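Local coordinates for protein mannitol dehydrogenase (Pseudomonas fluorescens, PDB 1LJ8) that binds NAD and probably catalyses the NAD-dependent interconversion of D-mannitol and D-fructose, as a long-chain mannitol 2-dehydrogenase, at residues Tyr308-Leu312 / Ala409-Tyr413; Tyr330-Tyr334 / Arg402-Val406; Asp75-Gln79 / Asp251-Pro255; Phe83-Gly89 / Trp254-Pro260. All blocks are in the same frame, centred on the assembly; numbering follows the deposited sequence.

How the contacts relate
The four contacts fall into two pairs, one in each domain. Contacts 3 and 4 come first along the chain and belong to the Rossmann domain: their centres are about 13 Å apart, they share Trp-254 and Pro-255, and helix 69-77 of contact 3 is followed in the chain by strand 83-87 of contact 4. Contacts 1 and 2 follow in the helical C-terminal domain, with contact 2 nested inside the loop closed by contact 1; both use helix 401-413, their centres are again about 13 Å apart, and Leu-309 of contact 1 packs on Tyr-330 and Leu-405 of contact 2. Between the pairs, centres lie about 28 to 40 Å apart, so the two pairs are separate packing units.

Contact 1. Residues Tyr308-Leu312 / Ala409-Tyr413; sequences YLGFL and AWALY
Both segments are regular alpha-helix, with Leu-312 N to Tyr-308 O at 3.0 Å and Tyr-413 N to Ala-409 O at 2.8 Å as their internal hydrogen bonds. The axes approach to 8.8 Å and run in broadly the same direction, crossing at 40°; Tyr-308 lies beside Trp-410 and Leu-309 beside Ala-409, each pair with CA atoms 5.5 Å apart. The small methyl of Ala-409 suits this close passage: its CB lies 3.7 Å from Tyr-308 CB and 3.6 Å from Leu-309 CD2. Leu-312 (m, t) sets CD2 4.0 Å from Leu-412 CG. Four rings form an aromatic cluster. Tyr-308 (chi1 m) receives the edge of Trp-410 (chi1 t) on its face, ring centroid to five-membered-ring centroid 4.5 Å, and turns its own edge to the face of Tyr-413 at 4.9 Å, planes at 58° in both pairs. Tyr-413 (chi1 154°) directs its edge at Phe-311 in an offset edge-to-face pair, centroids 5.7 Å apart and planes at 84°. The Tyr-308 hydroxyl hydrogen-bonds to Cys-375 O. In this packing of helices 289-313 and 401-413, helix 463-488 touches Leu-309, Leu-312 and Leu-412, and helix 371-375 meets Phe-311 and Tyr-413.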
# COMPACT_ATOMS: atom_id res chain seq x y z
N TYR A 308 12.23 -10.60 -3.71
CA TYR A 308 12.77 -10.95 -5.02
C TYR A 308 13.70 -12.14 -4.87
O TYR A 308 13.66 -13.06 -5.69
CB TYR A 308 13.46 -9.74 -5.67
CG TYR A 308 12.45 -8.62 -5.88
CD1 TYR A 308 12.58 -7.42 -5.18
CD2 TYR A 308 11.31 -8.79 -6.72
CE1 TYR A 308 11.58 -6.39 -5.29
CE2 TYR A 308 10.31 -7.77 -6.83
CZ TYR A 308 10.47 -6.59 -6.11
OH TYR A 308 9.50 -5.59 -6.17
N LEU A 309 14.56 -12.12 -3.85
CA LEU A 309 15.41 -13.27 -3.59
C LEU A 309 14.54 -14.51 -3.34
O LEU A 309 14.87 -15.60 -3.81
CB LEU A 309 16.26 -13.04 -2.33
CG LEU A 309 17.33 -11.98 -2.54
CD1 LEU A 309 17.92 -11.61 -1.15
CD2 LEU A 309 18.44 -12.54 -3.46
N GLY A 310 13.43 -14.34 -2.61
CA GLY A 310 12.55 -15.47 -2.30
C GLY A 310 11.89 -16.03 -3.55
O GLY A 310 11.81 -17.24 -3.72
N PHE A 311 11.45 -15.14 -4.42
CA PHE A 311 10.79 -15.60 -5.65
C PHE A 311 11.81 -16.36 -6.52
O PHE A 311 11.50 -17.40 -7.11
CB PHE A 311 10.25 -14.41 -6.45
CG PHE A 311 8.92 -14.69 -7.11
CD1 PHE A 311 7.75 -14.59 -6.37
CD2 PHE A 311 8.86 -15.06 -8.45
CE1 PHE A 311 6.49 -14.88 -6.98
CE2 PHE A 311 7.61 -15.35 -9.08
CZ PHE A 311 6.43 -15.25 -8.34
N LEU A 312 13.02 -15.83 -6.61
CA LEU A 312 14.09 -16.48 -7.38
C LEU A 312 14.40 -17.86 -6.82
O LEU A 312 14.59 -18.81 -7.58
CB LEU A 312 15.37 -15.63 -7.33
CG LEU A 312 15.32 -14.42 -8.25
CD1 LEU A 312 16.49 -13.50 -7.86
CD2 LEU A 312 15.41 -14.80 -9.77
N ALA A 409 18.73 -8.54 -6.95
CA ALA A 409 17.71 -9.63 -6.94
C ALA A 409 16.55 -9.22 -7.84
O ALA A 409 16.02 -10.03 -8.62
CB ALA A 409 17.19 -9.87 -5.49
N TRP A 410 16.12 -7.96 -7.72
CA TRP A 410 15.02 -7.48 -8.58
C TRP A 410 15.44 -7.57 -10.06
O TRP A 410 14.64 -8.00 -10.91
CB TRP A 410 14.68 -6.00 -8.26
CG TRP A 410 13.50 -5.48 -9.03
CD1 TRP A 410 12.23 -6.02 -9.04
CD2 TRP A 410 13.43 -4.28 -9.84
NE1 TRP A 410 11.38 -5.22 -9.79
CE2 TRP A 410 12.08 -4.16 -10.29
CE3 TRP A 410 14.35 -3.31 -10.21
CZ2 TRP A 410 11.65 -3.09 -11.10
CZ3 TRP A 410 13.93 -2.23 -11.03
CH2 TRP A 410 12.58 -2.14 -11.46
N ALA A 411 16.69 -7.18 -10.36
CA ALA A 411 17.16 -7.21 -11.74
C ALA A 411 17.09 -8.61 -12.33
O ALA A 411 16.61 -8.81 -13.47
CB ALA A 411 18.63 -6.66 -11.85
N LEU A 412 17.54 -9.59 -11.56
CA LEU A 412 17.55 -10.98 -12.06
C LEU A 412 16.11 -11.49 -12.11
O LEU A 412 15.73 -12.16 -13.06
CB LEU A 412 18.41 -11.88 -11.17
CG LEU A 412 18.58 -13.34 -11.68
CD1 LEU A 412 19.17 -13.35 -13.09
CD2 LEU A 412 19.48 -14.11 -10.78
N TYR A 413 15.33 -11.13 -11.11
CA TYR A 413 13.91 -11.53 -11.03
C TYR A 413 13.14 -11.05 -12.28
O TYR A 413 12.24 -11.75 -12.77
CB TYR A 413 13.33 -10.92 -9.76
CG TYR A 413 11.84 -10.69 -9.81
CD1 TYR A 413 10.95 -11.67 -9.35
CD2 TYR A 413 11.32 -9.48 -10.27
CE1 TYR A 413 9.59 -11.45 -9.34
CE2 TYR A 413 9.91 -9.23 -10.26
CZ TYR A 413 9.08 -10.22 -9.79
OH TYR A 413 7.70 -10.02 -9.76

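Contact 2. Residues Tyr330-Tyr334 / Arg402-Val406; sequences YMRAY and RAALV
Tyr-330 reaches across to the backbone of the other helix, its ring passing beside the CB of Arg-402 (3.9 Å from Tyr-330 CE1) and its hydroxyl donating a hydrogen bond from OH to Arg-402 O at 2.7 Å. A tyrosine suits the place because it is long enough to bridge the gap, apolar along its ring and polar at its tip. With chi1 t, Tyr-330 also brings its CZ to 3.9 Å from Leu-405 CD2 and its OH to 3.3 Å from Val-406 CG2, the latter at the ring edge. Both segments are helical; the axes come no closer than 10.9 Å and cross at -120°, so the chains diverge quickly and the nearest CA pair is Tyr-334 and Arg-402 at 6.4 Å. Within segment 330-334, Tyr-334 N bonds to Tyr-330 O at 2.9 Å. Arg-402 (m, t, m) extends its aliphatic part over Ala-333, Arg-402 CD to Ala-333 CB 3.7 Å, where a methyl permits close passage; its guanidinium continues to a salt bridge with Asp-338. Tyr-334, also t at chi1, places CE1 4.2 Å from Ala-403 CB at its ring edge. This is steeply crossed helix packing within the C-terminal domain, away from the coenzyme-binding residues. Around it, helix 289-313 offers Ala-305 to both Tyr-330 and Val-406, helix 463-488 packs against Tyr-330, Ala-404 and Leu-405, and helix 387-396 meets Tyr-334 and Ala-403.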
# COMPACT_ATOMS: atom_id res chain seq x y z
N TYR A 330 19.58 -12.58 7.00
CA TYR A 330 19.74 -11.44 6.07
C TYR A 330 18.81 -10.27 6.43
O TYR A 330 19.26 -9.11 6.49
CB TYR A 330 19.48 -11.93 4.64
CG TYR A 330 19.45 -10.84 3.57
CD1 TYR A 330 20.57 -10.05 3.31
CD2 TYR A 330 18.30 -10.64 2.82
CE1 TYR A 330 20.53 -9.08 2.29
CE2 TYR A 330 18.25 -9.68 1.81
CZ TYR A 330 19.37 -8.91 1.55
OH TYR A 330 19.34 -7.97 0.53
N MSE A 331 17.53 -10.55 6.68
CA MSE A 331 16.58 -9.48 7.10
C MSE A 331 17.05 -8.79 8.39
O MSE A 331 17.03 -7.55 8.51
CB MSE A 331 15.18 -10.07 7.35
CG MSE A 331 14.19 -9.12 8.10
SE MSE A 331 12.46 -10.09 8.17
CE MSE A 331 11.49 -8.82 9.31
N ARG A 332 17.49 -9.59 9.37
CA ARG A 332 17.96 -8.98 10.62
C ARG A 332 19.18 -8.10 10.39
O ARG A 332 19.29 -7.01 10.97
CB ARG A 332 18.28 -10.06 11.66
CG ARG A 332 17.09 -10.78 12.23
CD ARG A 332 17.55 -11.58 13.45
NE ARG A 332 16.51 -12.49 13.96
CZ ARG A 332 15.52 -12.14 14.78
NH1 ARG A 332 15.37 -10.89 15.20
NH2 ARG A 332 14.67 -13.08 15.21
N ALA A 333 20.09 -8.55 9.53
CA ALA A 333 21.29 -7.75 9.27
C ALA A 333 20.90 -6.44 8.55
O ALA A 333 21.39 -5.37 8.86
CB ALA A 333 22.28 -8.54 8.40
N TYR A 334 20.01 -6.55 7.56
CA TYR A 334 19.55 -5.36 6.86
C TYR A 334 18.88 -4.39 7.83
O TYR A 334 19.20 -3.16 7.84
CB TYR A 334 18.57 -5.76 5.72
CG TYR A 334 18.00 -4.59 4.98
CD1 TYR A 334 18.76 -3.89 4.05
CD2 TYR A 334 16.68 -4.18 5.19
CE1 TYR A 334 18.25 -2.81 3.35
CE2 TYR A 334 16.14 -3.09 4.46
CZ TYR A 334 16.94 -2.42 3.55
OH TYR A 334 16.50 -1.34 2.81
N ARG A 402 24.45 -5.38 1.29
CA ARG A 402 23.16 -6.01 1.56
C ARG A 402 22.04 -5.30 0.82
O ARG A 402 21.11 -5.96 0.34
CB ARG A 402 22.83 -6.01 3.04
CG ARG A 402 23.76 -6.93 3.93
CD ARG A 402 23.45 -6.67 5.41
NE ARG A 402 23.99 -5.37 5.81
CZ ARG A 402 25.26 -5.16 6.18
NH1 ARG A 402 26.16 -6.15 6.24
NH2 ARG A 402 25.67 -3.92 6.43
N ALA A 403 22.10 -3.97 0.75
CA ALA A 403 21.02 -3.22 0.07
C ALA A 403 21.14 -3.38 -1.44
O ALA A 403 20.13 -3.44 -2.17
CB ALA A 403 21.08 -1.73 0.46
N ALA A 404 22.39 -3.46 -1.92
CA ALA A 404 22.61 -3.66 -3.36
C ALA A 404 22.05 -5.00 -3.79
O ALA A 404 21.57 -5.13 -4.91
CB ALA A 404 24.17 -3.59 -3.71
N LEU A 405 22.10 -5.99 -2.91
CA LEU A 405 21.59 -7.32 -3.26
C LEU A 405 20.09 -7.26 -3.53
O LEU A 405 19.60 -8.00 -4.38
CB LEU A 405 21.89 -8.35 -2.12
CG LEU A 405 21.36 -9.78 -2.38
CD1 LEU A 405 22.07 -10.37 -3.64
CD2 LEU A 405 21.63 -10.68 -1.14
N VAL A 406 19.35 -6.39 -2.82
CA VAL A 406 17.91 -6.27 -3.08
C VAL A 406 17.67 -5.83 -4.54
O VAL A 406 16.78 -6.34 -5.24
CB VAL A 406 17.24 -5.23 -2.15
CG1 VAL A 406 15.69 -5.25 -2.40
CG2 VAL A 406 17.55 -5.53 -0.67

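Contact 3. Residues Asp75-Gln79 / Asp251-Pro255; sequences DLAGQ and DDAWP
Segment 75-79 comprises residues of helix 69-77 and the turn after it, with Gln-79 N bonded to Leu-76 O at 2.8 Å; segment 251-255 is irregular. Asp-75 faces Ala-253 (CA atoms 5.9 Å apart). The extended Gln-79 side chain (m, t) suits its place because its amide offers an acceptor and a donor side by side: Gln-79 OE1 accepts from Ala-253 N at 2.7 Å and Gln-79 NE2 donates to Asp-252 OD1 at 2.8 Å. Asp-252 (chi1 t) also accepts through OD1 from Trp-254 N, 2.8 Å away, forming an Asx turn in the loop that leads into strand 256-258 of the Rossmann domain. Its OD2 bonds to Thr-84, whereas Gln-79 additionally meets Lys-2 through OE1 and Leu-82 O through NE2. Asp-75 OD2 is salt-bridged to Lys-71 NZ, and Asp-75 CG lies 3.9 Å from Ala-253 CB. Leu-76 CG lies 4.0 Å from Trp-254 CE3, at the indole edge. Trp-254 (chi1 t) forms a cation-pi pair with Arg-39, and the Trp-254 side chain is about 5 Å from the bound NAD.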
# COMPACT_ATOMS: atom_id res chain seq x y z
N ASP A 75 -18.72 -7.79 -7.45
CA ASP A 75 -18.67 -8.81 -6.40
C ASP A 75 -19.30 -8.27 -5.14
O ASP A 75 -20.08 -8.99 -4.47
CB ASP A 75 -17.23 -9.26 -6.10
CG ASP A 75 -16.64 -10.21 -7.19
OD1 ASP A 75 -17.40 -10.73 -8.03
OD2 ASP A 75 -15.42 -10.42 -7.17
N LEU A 76 -18.96 -7.02 -4.78
CA LEU A 76 -19.54 -6.46 -3.57
C LEU A 76 -21.05 -6.19 -3.77
O LEU A 76 -21.85 -6.47 -2.87
CB LEU A 76 -18.84 -5.15 -3.16
CG LEU A 76 -17.41 -5.28 -2.66
CD1 LEU A 76 -16.86 -3.88 -2.39
CD2 LEU A 76 -17.37 -6.15 -1.40
N ALA A 77 -21.44 -5.63 -4.92
CA ALA A 77 -22.86 -5.32 -5.14
C ALA A 77 -23.70 -6.59 -5.06
O ALA A 77 -24.84 -6.54 -4.60
CB ALA A 77 -23.07 -4.66 -6.49
N GLY A 78 -23.14 -7.72 -5.49
CA GLY A 78 -23.90 -8.97 -5.41
C GLY A 78 -24.07 -9.46 -3.98
O GLY A 78 -24.79 -10.43 -3.71
N GLN A 79 -23.42 -8.78 -3.03
CA GLN A 79 -23.50 -9.13 -1.61
C GLN A 79 -24.09 -7.95 -0.79
O GLN A 79 -23.99 -7.92 0.44
CB GLN A 79 -22.10 -9.52 -1.06
CG GLN A 79 -21.66 -10.77 -1.77
CD GLN A 79 -20.29 -11.34 -1.39
OE1 GLN A 79 -19.95 -12.41 -1.85
NE2 GLN A 79 -19.51 -10.62 -0.55
N ASP A 251 -20.01 -18.42 1.57
CA ASP A 251 -19.62 -18.38 0.16
C ASP A 251 -19.54 -16.89 -0.09
O ASP A 251 -20.55 -16.22 -0.24
CB ASP A 251 -20.68 -19.04 -0.73
CG ASP A 251 -20.84 -20.53 -0.44
OD1 ASP A 251 -19.81 -21.24 -0.49
OD2 ASP A 251 -22.00 -21.00 -0.17
N ASP A 252 -18.32 -16.35 -0.06
CA ASP A 252 -18.10 -14.92 -0.25
C ASP A 252 -17.32 -14.78 -1.58
O ASP A 252 -16.27 -15.39 -1.75
CB ASP A 252 -17.28 -14.39 0.94
CG ASP A 252 -17.15 -12.87 0.95
OD1 ASP A 252 -17.21 -12.25 -0.14
OD2 ASP A 252 -16.98 -12.31 2.04
N ALA A 253 -17.84 -13.98 -2.53
CA ALA A 253 -17.16 -13.85 -3.81
C ALA A 253 -15.82 -13.13 -3.61
O ALA A 253 -14.93 -13.28 -4.44
CB ALA A 253 -18.02 -13.04 -4.81
N TRP A 254 -15.71 -12.33 -2.56
CA TRP A 254 -14.45 -11.55 -2.38
C TRP A 254 -14.24 -11.14 -0.94
O TRP A 254 -14.40 -9.97 -0.56
CB TRP A 254 -14.48 -10.30 -3.30
CG TRP A 254 -13.16 -9.53 -3.43
CD1 TRP A 254 -11.90 -10.05 -3.54
CD2 TRP A 254 -13.01 -8.11 -3.41
NE1 TRP A 254 -10.97 -9.02 -3.58
CE2 TRP A 254 -11.63 -7.83 -3.50
CE3 TRP A 254 -13.92 -7.04 -3.31
CZ2 TRP A 254 -11.13 -6.51 -3.49
CZ3 TRP A 254 -13.43 -5.74 -3.29
CH2 TRP A 254 -12.05 -5.49 -3.38
N PRO A 255 -13.90 -12.11 -0.11
CA PRO A 255 -13.66 -11.74 1.28
C PRO A 255 -12.29 -11.04 1.35
O PRO A 255 -11.56 -11.03 0.36
CB PRO A 255 -13.62 -13.09 2.00
CG PRO A 255 -13.03 -14.05 0.94
CD PRO A 255 -13.72 -13.55 -0.37

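Contact 4. Residues Phe83-Gly89 / Trp254-Pro260; sequences FTLYELG and WPVVCEP
Leu-85, Val-256 and Cys-258 make the apolar centre on one face of the sheet: Leu-85 CG lies 4.0 Å from Val-256 CG1 and 3.9 Å from Cys-258 SG. Phe-83 (chi1 p) extends this patch, CE1 to Val-256 CG1 3.8 Å. On the face of Tyr-86 and Val-257, Tyr-86 CD2 is 4.0 Å from Val-257 CG1, and Leu-88 (m, t) brings CD1 to 3.9 Å from Val-257 CB. Branched and aromatic side chains suit these buried strands; Tyr-86 and Leu-88 lie against helix 238-248. The strands run parallel, 4.8 Å apart and 21° askew, with Leu-85 opposite Val-256, Tyr-86 opposite Val-257 and Glu-87 opposite Cys-258. Hydrogen bonds alternate along them: Val-256 N to Thr-84 O 2.8 Å, Tyr-86 N to Val-256 O 2.9 Å, Cys-258 N to Tyr-86 O 3.2 Å and Leu-88 N to Cys-258 O 2.9 Å. Strand 256-258 is thereby added at the edge of the Rossmann-domain sheet, while strand 96-107 pairs with the other side of strand 83-87. At the polar end, a water lies 3.2 Å from Glu-87 OE2 and 2.6 Å from Pro-260 O; Glu-87 is salt-bridged to Arg-231, and Glu-259 to Arg-361 while accepting from Ile-232 N. Backbone hydrogen bonds and apolar side chains thus hold the pairing, both glutamates lie toward its C-terminal end, and Val-256 sits about 4 Å, side chain to side chain, from NAD-binding Thr-233.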
# COMPACT_ATOMS: atom_id res chain seq x y z
N PHE A 83 -19.01 -7.85 3.12
CA PHE A 83 -17.90 -8.73 2.77
C PHE A 83 -17.38 -9.27 4.09
O PHE A 83 -17.60 -8.65 5.14
CB PHE A 83 -16.79 -8.00 1.98
CG PHE A 83 -16.15 -6.85 2.71
CD1 PHE A 83 -15.01 -7.06 3.51
CD2 PHE A 83 -16.69 -5.57 2.62
CE1 PHE A 83 -14.42 -6.00 4.22
CE2 PHE A 83 -16.13 -4.49 3.33
CZ PHE A 83 -14.98 -4.70 4.15
N THR A 84 -16.69 -10.40 4.01
CA THR A 84 -16.16 -11.04 5.21
C THR A 84 -14.70 -10.63 5.43
O THR A 84 -13.87 -10.66 4.50
CB THR A 84 -16.16 -12.60 5.05
OG1 THR A 84 -17.44 -13.05 4.56
CG2 THR A 84 -15.89 -13.28 6.39
N LEU A 85 -14.41 -10.29 6.68
CA LEU A 85 -13.04 -10.01 7.10
C LEU A 85 -12.63 -11.33 7.77
O LEU A 85 -13.23 -11.75 8.76
CB LEU A 85 -13.00 -8.86 8.08
CG LEU A 85 -11.53 -8.55 8.46
CD1 LEU A 85 -11.28 -7.06 8.44
CD2 LEU A 85 -11.28 -9.12 9.81
N TYR A 86 -11.61 -11.99 7.22
CA TYR A 86 -11.19 -13.31 7.70
C TYR A 86 -9.76 -13.18 8.21
O TYR A 86 -8.81 -13.16 7.41
CB TYR A 86 -11.29 -14.27 6.51
CG TYR A 86 -11.00 -15.75 6.76
CD1 TYR A 86 -11.06 -16.29 8.03
CD2 TYR A 86 -10.73 -16.59 5.68
CE1 TYR A 86 -10.84 -17.71 8.24
CE2 TYR A 86 -10.52 -17.99 5.88
CZ TYR A 86 -10.59 -18.52 7.16
OH TYR A 86 -10.44 -19.88 7.34
N GLU A 87 -9.61 -13.11 9.54
CA GLU A 87 -8.29 -12.97 10.16
C GLU A 87 -7.60 -14.32 10.21
O GLU A 87 -8.21 -15.32 10.55
CB GLU A 87 -8.41 -12.39 11.59
CG GLU A 87 -8.96 -10.94 11.65
CD GLU A 87 -9.11 -10.43 13.07
OE1 GLU A 87 -9.12 -11.29 13.99
OE2 GLU A 87 -9.24 -9.18 13.25
N LEU A 88 -6.32 -14.36 9.82
CA LEU A 88 -5.57 -15.62 9.82
C LEU A 88 -4.27 -15.43 10.60
O LEU A 88 -3.52 -14.51 10.33
CB LEU A 88 -5.27 -16.03 8.38
CG LEU A 88 -6.47 -16.28 7.46
CD1 LEU A 88 -6.02 -16.25 5.98
CD2 LEU A 88 -7.09 -17.61 7.83
N GLY A 89 -4.04 -16.28 11.60
CA GLY A 89 -2.82 -16.17 12.40
C GLY A 89 -2.51 -17.51 13.11
O GLY A 89 -3.39 -18.36 13.20
N TRP A 254 -15.71 -12.33 -2.56
CA TRP A 254 -14.45 -11.55 -2.38
C TRP A 254 -14.24 -11.14 -0.94
O TRP A 254 -14.40 -9.97 -0.56
CB TRP A 254 -14.48 -10.30 -3.30
CG TRP A 254 -13.16 -9.53 -3.43
CD1 TRP A 254 -11.90 -10.05 -3.54
CD2 TRP A 254 -13.01 -8.11 -3.41
NE1 TRP A 254 -10.97 -9.02 -3.58
CE2 TRP A 254 -11.63 -7.83 -3.50
CE3 TRP A 254 -13.92 -7.04 -3.31
CZ2 TRP A 254 -11.13 -6.51 -3.49
CZ3 TRP A 254 -13.43 -5.74 -3.29
CH2 TRP A 254 -12.05 -5.49 -3.38
N PRO A 255 -13.90 -12.11 -0.11
CA PRO A 255 -13.66 -11.74 1.28
C PRO A 255 -12.29 -11.04 1.35
O PRO A 255 -11.56 -11.03 0.36
CB PRO A 255 -13.62 -13.09 2.00
CG PRO A 255 -13.03 -14.05 0.94
CD PRO A 255 -13.72 -13.55 -0.37
N VAL A 256 -11.96 -10.43 2.48
CA VAL A 256 -10.62 -9.84 2.64
C VAL A 256 -9.93 -10.68 3.73
O VAL A 256 -10.56 -11.02 4.74
CB VAL A 256 -10.63 -8.34 3.04
CG1 VAL A 256 -11.28 -8.11 4.45
CG2 VAL A 256 -9.15 -7.80 3.04
N VAL A 257 -8.69 -11.09 3.49
CA VAL A 257 -7.96 -11.87 4.49
C VAL A 257 -6.86 -10.96 5.05
O VAL A 257 -6.30 -10.12 4.31
CB VAL A 257 -7.32 -13.17 3.89
CG1 VAL A 257 -8.43 -14.18 3.54
CG2 VAL A 257 -6.50 -12.85 2.66
N CYS A 258 -6.51 -11.14 6.32
CA CYS A 258 -5.50 -10.24 6.93
C CYS A 258 -5.03 -10.85 8.23
O CYS A 258 -5.67 -11.77 8.76
CB CYS A 258 -6.14 -8.86 7.23
SG CYS A 258 -7.67 -8.92 8.26
N GLU A 259 -3.88 -10.37 8.72
CA GLU A 259 -3.35 -10.85 9.99
C GLU A 259 -4.14 -10.25 11.14
O GLU A 259 -4.84 -9.28 10.98
CB GLU A 259 -1.88 -10.43 10.14
CG GLU A 259 -1.74 -8.93 10.12
CD GLU A 259 -0.33 -8.41 10.42
OE1 GLU A 259 -0.06 -7.28 10.00
OE2 GLU A 259 0.49 -9.09 11.10
N PRO A 260 -4.01 -10.83 12.34
CA PRO A 260 -4.72 -10.32 13.52
C PRO A 260 -4.22 -8.93 13.91
O PRO A 260 -5.01 -8.07 14.32
CB PRO A 260 -4.37 -11.35 14.64
CG PRO A 260 -3.90 -12.56 13.91
CD PRO A 260 -3.34 -12.11 12.58
O HOH W 1 -7.26 -8.45 15.64